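Local coordinates for periplasmic His/Glu/Gln/Arg/opine family-binding protein (Silicibacter pomeroyi, PDB 3I6V), which binds lysine between its two lobes and probably serves as the periplasmic receptor of an amino-acid ABC transporter, at residues Asn51-Ile56 with Thr113-Ala118; Asp83-Tyr88 with Glu190-Phe195; Ser95-Ser100 with Gly165-Val170. All blocks are in the same frame, centred on the assembly; numbering follows the deposited sequence.

Contact 1: residues Asn51-Ile56 with Thr113-Ala118; sequences NDWDSI and TATIQA. With LYS (lysine), chain B.
Trp-53 brings its indole edge-on to the turn of residues 113-118, so that NE1 faces the backbone carbonyl of Ala-114. The NE1-H bond to Ala-114 O is 3.0 Å long with an angle of 149° at the hydrogen; the oxygen lies close to the ring plane, whereas the nitrogen stands well above the plane of the carbonyl group. A second carbonyl oxygen, Thr-113 O, approaches the same edge and lies 3.2 Å from Trp-53 CD1. A chi1 of -179° sets CG of Trp-53 anti to the backbone N. The indole reaches residues 113-115 with its NE1 edge, and the methyl CG2 of Thr-115 meets NE1 obliquely at 3.7 Å. The methyl of Ala-114 also borders the pyrrole end of the indole.

The aliphatic chain of the bound lysine runs over one face of the ring, its CE 3.7 Å from Trp-53 CZ3, while CG2 of Ile-56 lies over the opposite face near the rim. Arg-78 shares Ala-114 O as an acceptor. An alanine in place of Trp-53 would probably leave the lysine methylenes without this flat wall and Ala-114 O without its indole partner.

Beside the ring, Thr-115 caps the helix that starts at Ile-116: its OG1 accepts from Ala-118 N at 3.0 Å, and also bonds to Gln-112 O. Ile-116 N, at that same helix start, donates to the ligand carboxylate oxygen OXT at 2.8 Å, where the helix N terminus would be expected to favour the negative charge. An aromatic wall from one lobe and a helix N terminus from the other, closed around an amino acid, are characteristic of the ligand cleft of family 3 periplasmic binding proteins.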
# COMPACT_ATOMS: atom_id res chain seq x y z
N ASN A 51 5.64 2.26 11.62
CA ASN A 51 5.78 0.89 12.09
C ASN A 51 6.13 -0.00 10.92
O ASN A 51 5.60 0.22 9.83
CB ASN A 51 4.45 0.42 12.74
CG ASN A 51 4.63 -0.82 13.58
OD1 ASN A 51 4.75 -0.74 14.79
ND2 ASN A 51 4.69 -1.98 12.95
N ASP A 52 7.00 -1.00 11.11
CA ASP A 52 7.36 -1.89 10.00
C ASP A 52 6.09 -2.66 9.56
O ASP A 52 5.19 -2.96 10.37
CB ASP A 52 8.45 -2.91 10.40
CG ASP A 52 9.82 -2.25 10.74
OD1 ASP A 52 10.63 -2.92 11.41
OD2 ASP A 52 10.08 -1.09 10.36
N TRP A 53 6.07 -2.98 8.28
CA TRP A 53 4.96 -3.70 7.66
C TRP A 53 4.68 -5.05 8.33
O TRP A 53 3.52 -5.35 8.63
CB TRP A 53 5.20 -3.87 6.16
CG TRP A 53 4.06 -4.59 5.49
CD1 TRP A 53 4.00 -5.92 5.19
CD2 TRP A 53 2.79 -4.03 5.12
NE1 TRP A 53 2.79 -6.23 4.62
CE2 TRP A 53 2.03 -5.08 4.56
CE3 TRP A 53 2.23 -2.73 5.17
CZ2 TRP A 53 0.73 -4.89 4.05
CZ3 TRP A 53 0.94 -2.53 4.66
CH2 TRP A 53 0.21 -3.60 4.10
N ASP A 54 5.73 -5.83 8.60
CA ASP A 54 5.59 -7.19 9.18
C ASP A 54 4.75 -7.21 10.45
O ASP A 54 3.98 -8.16 10.69
CB ASP A 54 6.96 -7.80 9.51
CG ASP A 54 7.82 -8.05 8.26
OD1 ASP A 54 7.31 -7.83 7.14
OD2 ASP A 54 9.01 -8.47 8.39
N SER A 55 4.85 -6.16 11.25
CA SER A 55 4.16 -6.17 12.52
C SER A 55 3.06 -5.07 12.59
O SER A 55 2.58 -4.78 13.67
CB SER A 55 5.20 -5.97 13.65
OG SER A 55 5.86 -4.71 13.48
N ILE A 56 2.67 -4.47 11.46
CA ILE A 56 1.76 -3.31 11.50
C ILE A 56 0.35 -3.69 12.00
O ILE A 56 -0.31 -2.89 12.68
CB ILE A 56 1.74 -2.53 10.15
CG1 ILE A 56 1.27 -1.10 10.35
CG2 ILE A 56 0.95 -3.33 9.03
CD1 ILE A 56 1.72 -0.14 9.20
N THR A 113 6.68 -9.57 2.31
CA THR A 113 6.03 -10.43 3.30
C THR A 113 4.65 -9.89 3.69
O THR A 113 4.45 -8.69 3.70
CB THR A 113 6.87 -10.53 4.61
OG1 THR A 113 8.20 -10.92 4.27
CG2 THR A 113 6.33 -11.58 5.47
N ALA A 114 3.73 -10.78 4.02
CA ALA A 114 2.39 -10.39 4.52
C ALA A 114 1.61 -9.50 3.55
O ALA A 114 0.96 -8.55 3.99
CB ALA A 114 2.49 -9.71 5.95
N THR A 115 1.69 -9.78 2.25
CA THR A 115 0.91 -9.01 1.27
C THR A 115 0.05 -9.94 0.41
O THR A 115 0.28 -11.16 0.35
CB THR A 115 1.81 -8.19 0.30
OG1 THR A 115 2.67 -9.07 -0.40
CG2 THR A 115 2.63 -7.08 1.05
N ILE A 116 -0.91 -9.36 -0.30
CA ILE A 116 -1.75 -10.16 -1.20
C ILE A 116 -0.88 -10.68 -2.33
O ILE A 116 -1.13 -11.77 -2.87
CB ILE A 116 -2.96 -9.38 -1.70
CG1 ILE A 116 -2.53 -8.14 -2.50
CG2 ILE A 116 -3.83 -8.96 -0.50
CD1 ILE A 116 -3.65 -7.19 -2.86
N GLN A 117 0.17 -9.92 -2.66
CA GLN A 117 1.09 -10.32 -3.76
C GLN A 117 1.88 -11.54 -3.36
O GLN A 117 1.97 -12.51 -4.13
CB GLN A 117 2.00 -9.15 -4.20
CG GLN A 117 1.25 -8.08 -5.02
CD GLN A 117 0.53 -7.07 -4.13
OE1 GLN A 117 0.71 -7.09 -2.90
NE2 GLN A 117 -0.29 -6.19 -4.73
N ALA A 118 2.41 -11.54 -2.14
CA ALA A 118 3.04 -12.76 -1.62
C ALA A 118 2.05 -13.94 -1.60
O ALA A 118 2.42 -15.04 -1.98
CB ALA A 118 3.61 -12.54 -0.21
N LYS B . -1.92 -3.57 -1.24
CA LYS B . -1.08 -4.79 -1.02
C LYS B . -1.50 -5.52 0.23
O LYS B . -2.33 -4.99 0.98
CB LYS B . 0.42 -4.40 -0.93
CG LYS B . 0.80 -3.57 0.30
CD LYS B . 2.32 -3.18 0.23
CE LYS B . 2.81 -2.39 1.50
NZ LYS B . 4.28 -1.95 1.31
OXT LYS B . -1.01 -6.65 0.53

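Contact 2: residues Asp83-Tyr88 with Glu190-Phe195; sequences DFTQNY and ELRGKF. With NA (sodium ion), chain C.
Asp-83 OD1 binds the sodium ion at 2.4 Å, while the other carboxylate oxygen, OD2, faces Arg-192 across the contact. Asp-79, Ile-82 and Glu-186 supply further ligands to the metal. The arrangement is strand-against-helix packing in an alpha/beta lobe of the type II periplasmic binding fold: strand 83-85 runs nearly parallel to helix 190-195, with the axes of the two segments 8.5 Å apart at an angle of 21°.

The aspartate and arginine meet through charge and water. Asp-83 OD2 is 3.8 Å from Arg-192 NH2, a long salt bridge in which the oxygen stands off the plane of the guanidinium, so the attraction is of charges alone and not a directed hydrogen bond. The carboxylate and guanidinium planes are nearly perpendicular, at 88°. Three waters instead occupy the edge of the guanidinium. One accepts a hydrogen bond from Arg-192 NE, another is held between NH2 and Asp-83 OD2, and the third accepts from NH1 at 2.9 Å and donates to Phe-84 O. The sodium ion would be expected to draw charge from the carboxylate and weaken its pull on the arginine.

Closer to the backbone the arginine's carbon chain does the touching: Arg-192 CD lies 3.4 Å from Phe-84 O. The chain bends at chi3 (58°), which sets NE against Asp-83 CB at 3.6 Å. On the next turn of the helix Phe-195 reaches on to Leu-38 and Cys-39 of helix 30-42, and its meeting with the strand is apolar: Phe-195 CB lies 4.0 Å from the methyl CG2 of Thr-85, whose OG1 donates to Gln-86 O.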
# COMPACT_ATOMS: atom_id res chain seq x y z
N ASP A 83 -10.82 -4.34 11.33
CA ASP A 83 -11.92 -3.83 10.50
C ASP A 83 -11.44 -2.71 9.57
O ASP A 83 -10.57 -1.92 9.94
CB ASP A 83 -13.05 -3.27 11.38
CG ASP A 83 -14.03 -4.35 11.87
OD1 ASP A 83 -13.98 -5.55 11.47
OD2 ASP A 83 -14.88 -3.98 12.72
N PHE A 84 -12.00 -2.65 8.37
CA PHE A 84 -11.58 -1.64 7.38
C PHE A 84 -12.65 -0.56 7.17
O PHE A 84 -13.85 -0.85 7.28
CB PHE A 84 -11.31 -2.30 6.03
CG PHE A 84 -10.06 -3.13 5.98
CD1 PHE A 84 -10.12 -4.51 6.16
CD2 PHE A 84 -8.81 -2.53 5.71
CE1 PHE A 84 -8.97 -5.30 6.10
CE2 PHE A 84 -7.64 -3.31 5.63
CZ PHE A 84 -7.71 -4.69 5.82
N THR A 85 -12.22 0.67 6.87
CA THR A 85 -13.10 1.67 6.25
C THR A 85 -13.42 1.21 4.84
O THR A 85 -12.85 0.22 4.38
CB THR A 85 -12.40 3.08 6.15
OG1 THR A 85 -11.24 2.99 5.28
CG2 THR A 85 -11.98 3.59 7.50
N GLN A 86 -14.28 1.94 4.14
CA GLN A 86 -14.40 1.81 2.71
C GLN A 86 -13.03 2.10 2.06
O GLN A 86 -12.16 2.71 2.69
CB GLN A 86 -15.41 2.85 2.19
CG GLN A 86 -14.93 4.30 2.42
CD GLN A 86 -16.01 5.30 2.09
OE1 GLN A 86 -16.40 5.45 0.92
NE2 GLN A 86 -16.53 5.94 3.10
N ASN A 87 -12.85 1.70 0.80
CA ASN A 87 -11.59 2.01 0.14
C ASN A 87 -11.40 3.55 -0.08
O ASN A 87 -12.38 4.32 -0.11
CB ASN A 87 -11.33 1.15 -1.12
CG ASN A 87 -12.38 1.33 -2.25
OD1 ASN A 87 -12.94 2.41 -2.50
ND2 ASN A 87 -12.60 0.24 -2.97
N TYR A 88 -10.14 3.99 -0.13
CA TYR A 88 -9.87 5.38 -0.45
C TYR A 88 -9.02 5.51 -1.71
O TYR A 88 -8.80 6.62 -2.21
CB TYR A 88 -9.31 6.13 0.74
CG TYR A 88 -8.05 5.54 1.32
CD1 TYR A 88 -8.08 4.80 2.51
CD2 TYR A 88 -6.82 5.72 0.68
CE1 TYR A 88 -6.90 4.24 3.06
CE2 TYR A 88 -5.64 5.17 1.20
CZ TYR A 88 -5.68 4.46 2.39
OH TYR A 88 -4.52 3.91 2.88
N GLU A 190 -16.73 3.38 16.39
CA GLU A 190 -17.07 4.79 16.38
C GLU A 190 -16.00 5.60 15.64
O GLU A 190 -16.32 6.38 14.75
CB GLU A 190 -17.21 5.29 17.80
CG GLU A 190 -17.59 6.75 17.88
CD GLU A 190 -18.19 7.06 19.24
OE1 GLU A 190 -19.15 6.33 19.68
OE2 GLU A 190 -17.66 8.00 19.87
N LEU A 191 -14.73 5.38 15.96
CA LEU A 191 -13.63 6.02 15.18
C LEU A 191 -13.66 5.66 13.69
O LEU A 191 -13.43 6.51 12.81
CB LEU A 191 -12.28 5.65 15.79
CG LEU A 191 -11.03 6.34 15.19
CD1 LEU A 191 -11.16 7.87 15.29
CD2 LEU A 191 -9.81 5.87 15.96
N ARG A 192 -13.96 4.38 13.39
CA ARG A 192 -14.02 3.92 12.00
C ARG A 192 -15.13 4.65 11.28
O ARG A 192 -14.97 5.05 10.12
CB ARG A 192 -14.22 2.39 11.94
CG ARG A 192 -14.45 1.80 10.52
CD ARG A 192 -14.29 0.25 10.51
NE ARG A 192 -15.23 -0.37 11.48
CZ ARG A 192 -16.53 -0.56 11.25
NH1 ARG A 192 -17.07 -0.16 10.10
NH2 ARG A 192 -17.31 -1.11 12.18
N GLY A 193 -16.27 4.84 11.97
CA GLY A 193 -17.39 5.59 11.41
C GLY A 193 -17.03 7.05 11.09
O GLY A 193 -17.43 7.56 10.06
N LYS A 194 -16.26 7.71 11.95
CA LYS A 194 -15.76 9.08 11.69
C LYS A 194 -14.89 9.14 10.43
O LYS A 194 -15.06 10.01 9.55
CB LYS A 194 -14.98 9.64 12.89
CG LYS A 194 -15.88 10.12 14.02
CD LYS A 194 -15.10 10.25 15.34
CE LYS A 194 -16.04 10.74 16.44
NZ LYS A 194 -15.27 11.22 17.59
N PHE A 195 -13.99 8.16 10.31
CA PHE A 195 -13.18 8.11 9.12
C PHE A 195 -14.00 7.81 7.90
O PHE A 195 -13.73 8.38 6.85
CB PHE A 195 -12.00 7.17 9.26
CG PHE A 195 -10.89 7.77 10.04
CD1 PHE A 195 -10.59 7.32 11.31
CD2 PHE A 195 -10.17 8.85 9.50
CE1 PHE A 195 -9.54 7.91 12.06
CE2 PHE A 195 -9.14 9.44 10.22
CZ PHE A 195 -8.82 8.97 11.50
NA NA C . -12.97 -7.69 11.05
O HOH W 1 -13.97 -0.92 13.95
O HOH W 2 -16.26 -2.01 14.69
O HOH W 3 -16.28 0.51 7.44

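Contact 3: residues Ser95-Ser100 with Gly165-Val170; sequences SYVATS and GELMFV
Val-97 and Phe-169 form a non-hydrogen-bonded pair at the middle of an antiparallel strand contact, and here the packing is close. Val-97 CG2 rests 3.5 Å from CD2 of the phenylalanine ring, approaching it obliquely, while Ser-95 CB touches the neighbouring ring atom CE2. The Tyr-96 carbonyl oxygen lies near the ring plane, at the same edge. The other valine branch, CG1, sits anti to the backbone N (chi1 162°) and packs on Leu-167 CB at 3.9 Å.

Two backbone bonds clasp Ala-98 and Met-168: Ala-98 N to Met-168 O and Met-168 N to Ala-98 O. On the other face of the sheet from Val-97, the methyl of Ala-98 and CB of Tyr-96 close on Val-170 CG2, the first at 3.9 Å.

Toward Val-170 the pairing slackens. Val-170 N still donates to Tyr-96 O at 3.1 Å, but the return link is made by a water that accepts from Tyr-96 N and donates to Val-170 O at 2.7 Å. At the other end, where the strands give way to loop, Glu-166 and Thr-99 are exposed and meet through a CA-H...O contact from Thr-99 CA to Glu-166 O. Met-168 bends at chi2 and chi3 over this end of the pairing, its CE 3.3 Å from Thr-99 O.

On the face of Val-97 and Phe-169, helix 153-162 covers the pair with Leu-156, and Arg-153 makes a cation-pi contact with the Phe-169 ring. Leu-167 turns to helix 134-142, Tyr-96 packs on helix 116-123, and strand 148-152 pairs with strand 93-98 through Val-149 and Ala-151.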
# COMPACT_ATOMS: atom_id res chain seq x y z
N SER A 95 1.51 -6.32 -10.73
CA SER A 95 2.30 -6.53 -11.95
C SER A 95 3.63 -7.16 -11.64
O SER A 95 4.11 -7.09 -10.50
CB SER A 95 2.58 -5.21 -12.68
OG SER A 95 1.40 -4.48 -12.89
N TYR A 96 4.23 -7.77 -12.67
CA TYR A 96 5.57 -8.31 -12.57
C TYR A 96 6.56 -7.31 -13.14
O TYR A 96 6.30 -6.66 -14.15
CB TYR A 96 5.73 -9.63 -13.32
CG TYR A 96 4.91 -10.78 -12.80
CD1 TYR A 96 3.60 -10.99 -13.25
CD2 TYR A 96 5.45 -11.67 -11.88
CE1 TYR A 96 2.83 -12.07 -12.78
CE2 TYR A 96 4.71 -12.74 -11.41
CZ TYR A 96 3.41 -12.93 -11.86
OH TYR A 96 2.71 -13.99 -11.38
N VAL A 97 7.71 -7.21 -12.49
CA VAL A 97 8.81 -6.38 -12.99
C VAL A 97 10.09 -7.18 -13.00
O VAL A 97 10.37 -7.94 -12.08
CB VAL A 97 8.98 -5.05 -12.21
CG1 VAL A 97 10.40 -4.44 -12.46
CG2 VAL A 97 7.96 -4.06 -12.68
N ALA A 98 10.88 -7.01 -14.07
CA ALA A 98 12.09 -7.80 -14.26
C ALA A 98 13.21 -6.97 -14.94
O ALA A 98 12.99 -5.82 -15.34
CB ALA A 98 11.75 -9.06 -15.10
N THR A 99 14.38 -7.58 -15.08
CA THR A 99 15.50 -6.94 -15.81
C THR A 99 15.55 -7.30 -17.31
O THR A 99 16.28 -6.67 -18.08
CB THR A 99 16.86 -7.27 -15.16
OG1 THR A 99 17.07 -8.69 -15.20
CG2 THR A 99 16.91 -6.81 -13.69
N SER A 100 14.77 -8.31 -17.74
CA SER A 100 14.64 -8.62 -19.18
C SER A 100 13.22 -9.05 -19.53
O SER A 100 12.47 -9.50 -18.66
CB SER A 100 15.63 -9.70 -19.61
OG SER A 100 15.28 -10.96 -19.04
N GLY A 165 15.69 2.19 -18.00
CA GLY A 165 15.62 0.95 -18.77
C GLY A 165 16.19 -0.31 -18.13
O GLY A 165 16.11 -1.39 -18.74
N GLU A 166 16.74 -0.22 -16.92
CA GLU A 166 17.23 -1.43 -16.24
C GLU A 166 16.10 -2.35 -15.69
O GLU A 166 16.34 -3.53 -15.38
CB GLU A 166 18.20 -1.09 -15.10
CG GLU A 166 19.41 -0.20 -15.53
CD GLU A 166 20.45 -0.94 -16.36
OE1 GLU A 166 20.45 -2.20 -16.36
OE2 GLU A 166 21.28 -0.26 -17.01
N LEU A 167 14.90 -1.79 -15.55
CA LEU A 167 13.73 -2.55 -15.03
C LEU A 167 12.59 -2.34 -15.96
O LEU A 167 12.45 -1.26 -16.51
CB LEU A 167 13.29 -2.08 -13.63
CG LEU A 167 14.29 -2.39 -12.52
CD1 LEU A 167 13.92 -1.59 -11.24
CD2 LEU A 167 14.49 -3.91 -12.27
N MET A 168 11.76 -3.37 -16.14
CA MET A 168 10.63 -3.24 -17.05
C MET A 168 9.44 -4.13 -16.61
O MET A 168 9.62 -5.17 -16.00
CB MET A 168 11.06 -3.60 -18.48
CG MET A 168 11.59 -5.05 -18.64
SD MET A 168 12.89 -5.21 -19.92
CE MET A 168 14.20 -4.30 -19.11
N PHE A 169 8.24 -3.71 -16.97
CA PHE A 169 7.07 -4.58 -16.80
C PHE A 169 7.11 -5.79 -17.74
O PHE A 169 7.44 -5.67 -18.92
CB PHE A 169 5.80 -3.79 -17.05
CG PHE A 169 5.48 -2.79 -15.96
CD1 PHE A 169 5.47 -1.42 -16.22
CD2 PHE A 169 5.17 -3.24 -14.66
CE1 PHE A 169 5.17 -0.49 -15.20
CE2 PHE A 169 4.86 -2.32 -13.62
CZ PHE A 169 4.84 -0.94 -13.90
N VAL A 170 6.80 -6.97 -17.19
CA VAL A 170 6.70 -8.20 -17.97
C VAL A 170 5.37 -8.92 -17.62
O VAL A 170 4.84 -8.76 -16.51
CB VAL A 170 7.93 -9.12 -17.73
CG1 VAL A 170 9.20 -8.43 -18.21
CG2 VAL A 170 8.09 -9.44 -16.26
O HOH W 4 2.75 -7.86 -15.07

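From the N terminus, the chain first supplies residues 51-56, then 83-88 and soon afterwards 95-100, as strand 83-89 leads on to strand 93-98. Contact 1 closes its loop at 113-118, bringing the two lobes together beside the bound lysine. Contact 3 closes next, at 165-170, and joins two strands of the mixed sheet. Contact 2 closes last, at 190-195, where the chain has returned to pack a helix on the strand near the sodium ion. Contact 3 is therefore nested within contact 2, and contact 1 crosses both. The centres of contacts 2 and 3 are about 36 Å apart, on opposite sides of the chain's centre.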